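Local atomic coordinates of formate oxidase (Aspergillus oryzae, PDB entry 5ZU2), a protein that oxidises formate as a flavoenzyme of the GMC oxidoreductase family, using an FAD cofactor that can be converted to its 8-formyl form. Residues Asp57-Lys62 against Pro83-Lys88. The protein carries 1 engineered substitution. Sequence-based numbering, arbitrary orientation.
Sequences DLRNSK and PNTRGK. With FAD (flavin-adenine dinucleotide), chain D.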
loop_
_atom_site.group_PDB
_atom_site.type_symbol
_atom_site.label_atom_id
_atom_site.label_comp_id
_atom_site.label_asym_id
_atom_site.label_seq_id
_atom_site.Cartn_x
_atom_site.Cartn_y
_atom_site.Cartn_z
ATOM N N ASP A 57 10.986 -2.878 11.718
ATOM C CA ASP A 57 11.193 -2.125 12.947
ATOM C C ASP A 57 10.635 -0.709 12.877
ATOM O O ASP A 57 10.709 0.001 13.877
ATOM C CB ASP A 57 12.675 -2.059 13.310
ATOM C CG ASP A 57 13.293 -3.429 13.506
ATOM O OD1 ASP A 57 12.632 -4.303 14.106
ATOM O OD2 ASP A 57 14.459 -3.620 13.091
ATOM N N LEU A 58 10.128 -0.258 11.725
ATOM C CA LEU A 58 9.590 1.093 11.657
ATOM C C LEU A 58 8.171 1.179 12.205
ATOM O O LEU A 58 7.713 2.298 12.489
ATOM C CB LEU A 58 9.629 1.616 10.214
ATOM C CG LEU A 58 11.010 1.914 9.619
ATOM C CD1 LEU A 58 10.924 2.067 8.106
ATOM C CD2 LEU A 58 11.644 3.163 10.241
ATOM N N ARG A 59 7.476 0.038 12.377
ATOM C CA ARG A 59 6.220 0.051 13.121
ATOM C C ARG A 59 6.472 0.642 14.494
ATOM O O ARG A 59 7.431 0.266 15.174
ATOM C CB ARG A 59 5.617 -1.349 13.287
ATOM C CG ARG A 59 4.975 -1.969 12.052
ATOM C CD ARG A 59 3.855 -2.984 12.469
ATOM N NE ARG A 59 4.296 -3.771 13.603
ATOM C CZ ARG A 59 3.522 -4.197 14.593
ATOM N NH1 ARG A 59 2.217 -3.918 14.614
ATOM N NH2 ARG A 59 4.081 -4.900 15.574
ATOM N N ASN A 60 5.623 1.594 14.883
ATOM C CA ASN A 60 5.684 2.291 16.164
ATOM C C ASN A 60 6.925 3.142 16.341
ATOM O O ASN A 60 7.182 3.599 17.452
ATOM C CB ASN A 60 5.587 1.335 17.351
ATOM C CG ASN A 60 4.175 0.976 17.661
ATOM O OD1 ASN A 60 3.787 -0.180 17.510
ATOM N ND2 ASN A 60 3.374 1.965 18.079
ATOM N N SER A 61 7.712 3.354 15.299
ATOM C CA SER A 61 8.818 4.287 15.408
ATOM C C SER A 61 8.277 5.715 15.360
ATOM O O SER A 61 7.066 5.953 15.264
ATOM C CB SER A 61 9.841 4.035 14.299
ATOM O OG SER A 61 9.320 4.413 13.039
ATOM N N LYS A 62 9.176 6.688 15.469
ATOM C CA LYS A 62 8.754 8.073 15.311
ATOM C C LYS A 62 8.253 8.368 13.908
ATOM O O LYS A 62 7.597 9.395 13.709
ATOM C CB LYS A 62 9.891 9.036 15.665
ATOM C CG LYS A 62 11.087 9.002 14.753
ATOM C CD LYS A 62 12.010 10.211 15.028
ATOM C CE LYS A 62 11.375 11.541 14.573
ATOM N NZ LYS A 62 12.382 12.653 14.341
ATOM N N PRO A 83 -0.435 -0.355 16.456
ATOM C CA PRO A 83 -0.553 0.621 15.373
ATOM C C PRO A 83 -1.042 0.056 14.047
ATOM O O PRO A 83 -0.618 -1.035 13.677
ATOM C CB PRO A 83 0.889 1.101 15.200
ATOM C CG PRO A 83 1.698 -0.142 15.459
ATOM C CD PRO A 83 0.919 -0.938 16.503
ATOM N N ASN A 84 -1.891 0.810 13.340
ATOM C CA ASN A 84 -2.106 0.624 11.907
ATOM C C ASN A 84 -1.137 1.560 11.188
ATOM O O ASN A 84 -1.335 2.780 11.177
ATOM C CB ASN A 84 -3.553 0.919 11.521
ATOM C CG ASN A 84 -3.858 0.554 10.075
ATOM O OD1 ASN A 84 -3.107 -0.175 9.429
ATOM N ND2 ASN A 84 -4.982 1.035 9.574
ATOM N N THR A 85 -0.079 0.996 10.616
ATOM C CA THR A 85 1.120 1.763 10.287
ATOM C C THR A 85 0.943 2.571 9.004
ATOM O O THR A 85 0.358 2.097 8.036
ATOM C CB THR A 85 2.296 0.804 10.178
ATOM O OG1 THR A 85 2.568 0.275 11.483
ATOM C CG2 THR A 85 3.562 1.467 9.591
ATOM N N ARG A 86 1.412 3.819 9.027
ATOM C CA ARG A 86 1.407 4.747 7.896
ATOM C C ARG A 86 2.604 5.660 8.071
ATOM O O ARG A 86 2.888 6.095 9.189
ATOM C CB ARG A 86 0.141 5.626 7.843
ATOM C CG ARG A 86 -1.171 4.948 7.463
ATOM C CD ARG A 86 -1.160 4.661 6.005
ATOM N NE ARG A 86 -1.007 3.242 5.743
ATOM C CZ ARG A 86 -0.920 2.736 4.524
ATOM N NH1 ARG A 86 -0.954 3.547 3.472
ATOM N NH2 ARG A 86 -0.798 1.429 4.353
ATOM N N GLY A 87 3.260 6.002 6.965
ATOM C CA GLY A 87 4.497 6.760 7.050
ATOM C C GLY A 87 4.246 8.202 7.444
ATOM O O GLY A 87 3.353 8.862 6.901
ATOM N N LYS A 88 5.035 8.693 8.397
ATOM C CA LYS A 88 5.019 10.084 8.850
ATOM C C LYS A 88 6.457 10.584 8.714
ATOM O O LYS A 88 7.265 10.463 9.648
ATOM C CB LYS A 88 4.491 10.180 10.266
ATOM C CG LYS A 88 4.447 11.583 10.834
ATOM C CD LYS A 88 3.745 11.602 12.201
ATOM C CE LYS A 88 3.812 13.001 12.814
ATOM N NZ LYS A 88 3.030 13.125 14.072
HETATM P PA FAD D . 1.275 8.182 1.917
HETATM O O1A FAD D . 1.027 7.618 3.243
HETATM O O2A FAD D . 2.468 7.585 1.186
HETATM O O5B FAD D . 1.493 9.796 1.980
HETATM C C5B FAD D . 0.717 10.641 2.859
HETATM C C4B FAD D . 1.629 11.742 3.345
HETATM O O4B FAD D . 0.850 12.823 3.914
HETATM C C3B FAD D . 2.645 11.330 4.413
HETATM O O3B FAD D . 3.936 11.874 4.161
HETATM C C2B FAD D . 2.064 11.935 5.691
HETATM O O2B FAD D . 3.043 12.219 6.695
HETATM C C1B FAD D . 1.427 13.206 5.139
HETATM N N9A FAD D . 0.380 13.747 5.998
HETATM C C8A FAD D . -0.730 13.071 6.420
HETATM N N7A FAD D . -1.526 13.775 7.187
HETATM C C5A FAD D . -0.880 14.991 7.307
HETATM C C6A FAD D . -1.208 16.172 8.002
HETATM N N6A FAD D . -2.313 16.306 8.745
HETATM N N1A FAD D . -0.357 17.221 7.898
HETATM C C2A FAD D . 0.745 17.078 7.158
HETATM N N3A FAD D . 1.163 16.013 6.467
HETATM C C4A FAD D . 0.302 14.993 6.583
HETATM N N1 FAD D . 2.516 -1.238 -1.074
HETATM C C2 FAD D . 3.068 -2.075 -2.000
HETATM O O2 FAD D . 2.799 -1.972 -3.206
HETATM N N3 FAD D . 3.964 -3.071 -1.587
HETATM C C4 FAD D . 4.368 -3.321 -0.276
HETATM O O4 FAD D . 5.154 -4.239 -0.027
HETATM C C4X FAD D . 3.769 -2.412 0.696
HETATM N N5 FAD D . 4.082 -2.567 1.961
HETATM C C5X FAD D . 3.517 -1.707 2.882
HETATM C C6 FAD D . 3.868 -1.849 4.229
HETATM C C7 FAD D . 3.345 -1.003 5.200
HETATM C C7M FAD D . 3.742 -1.197 6.646
HETATM C C8 FAD D . 2.455 0.017 4.816
HETATM C C8M FAD D . 1.871 0.954 5.836
HETATM C C9 FAD D . 2.112 0.171 3.471
HETATM C C9A FAD D . 2.634 -0.681 2.502
HETATM N N10 FAD D . 2.329 -0.545 1.125
HETATM C C10 FAD D . 2.865 -1.400 0.199
HETATM C "C1'" FAD D . 1.361 0.447 0.659
HETATM C "C2'" FAD D . 1.974 1.694 0.051
HETATM O "O2'" FAD D . 3.175 2.036 0.737
HETATM C "C3'" FAD D . 0.964 2.831 0.206
HETATM O "O3'" FAD D . -0.328 2.414 -0.227
HETATM C "C4'" FAD D . 1.317 4.137 -0.499
HETATM O "O4'" FAD D . 2.636 4.526 -0.105
HETATM C "C5'" FAD D . 0.263 5.180 -0.194
HETATM O "O5'" FAD D . 0.654 6.430 -0.796
HETATM P P FAD D . -0.150 7.751 -0.541
HETATM O O1P FAD D . 0.655 8.828 -1.270
HETATM O O2P FAD D . -1.584 7.480 -0.892
HETATM O O3P FAD D . -0.017 7.995 1.018
#
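Arg59 lies across both Thr85 and Pro83, meeting each side chain at about a right angle. With CG beside the backbone N (chi1 -74°), the side chain sets out past the threonine hydroxyl: CB is 3.9 Å from Thr85 OG1, CG comes to 3.3 Å from that same OG1, and CD remains next to it. The bend at chi3 (-41°) carries the guanidinium on to the proline, where NH1 lies 3.8 Å from Pro83 CD, which sits oblique to the guanidinium plane. No hydrogen bond crosses here; Thr85 OG1 instead pairs with Asp64 OD2, which also accepts from the backbone N of Asn60, while OD1 accepts from that of Arg86; one carboxylate thus ties the two segments together. Asn60 crosses the proline ring at about a right angle, its OD1 2.9 Å from Pro83 CG, tight but doubtful in detail. Leu58 to Ser61 form a type II beta turn, in which Leu58 O accepts from Ser61 N at 3.0 Å and from Ser61 OG at 2.7 Å. Pro83 follows a cis peptide bond, and the chain beyond it runs along the FAD as part of the cofactor pocket of this GMC oxidoreductase. On that side Thr85 CG2 is 4.0 Å from FAD C7M, the 7-methyl of the flavin. Arg86 places its guanidinium by C8M, the 8-methyl carbon; NE donates to Thr85 O at 2.9 Å in a bent bond (138°), the acceptor tilted out of the guanidinium plane, while NH2 bonds to Phe509 O. Lys88 makes a cation-pi contact with Trp65, an FAD-binding residue.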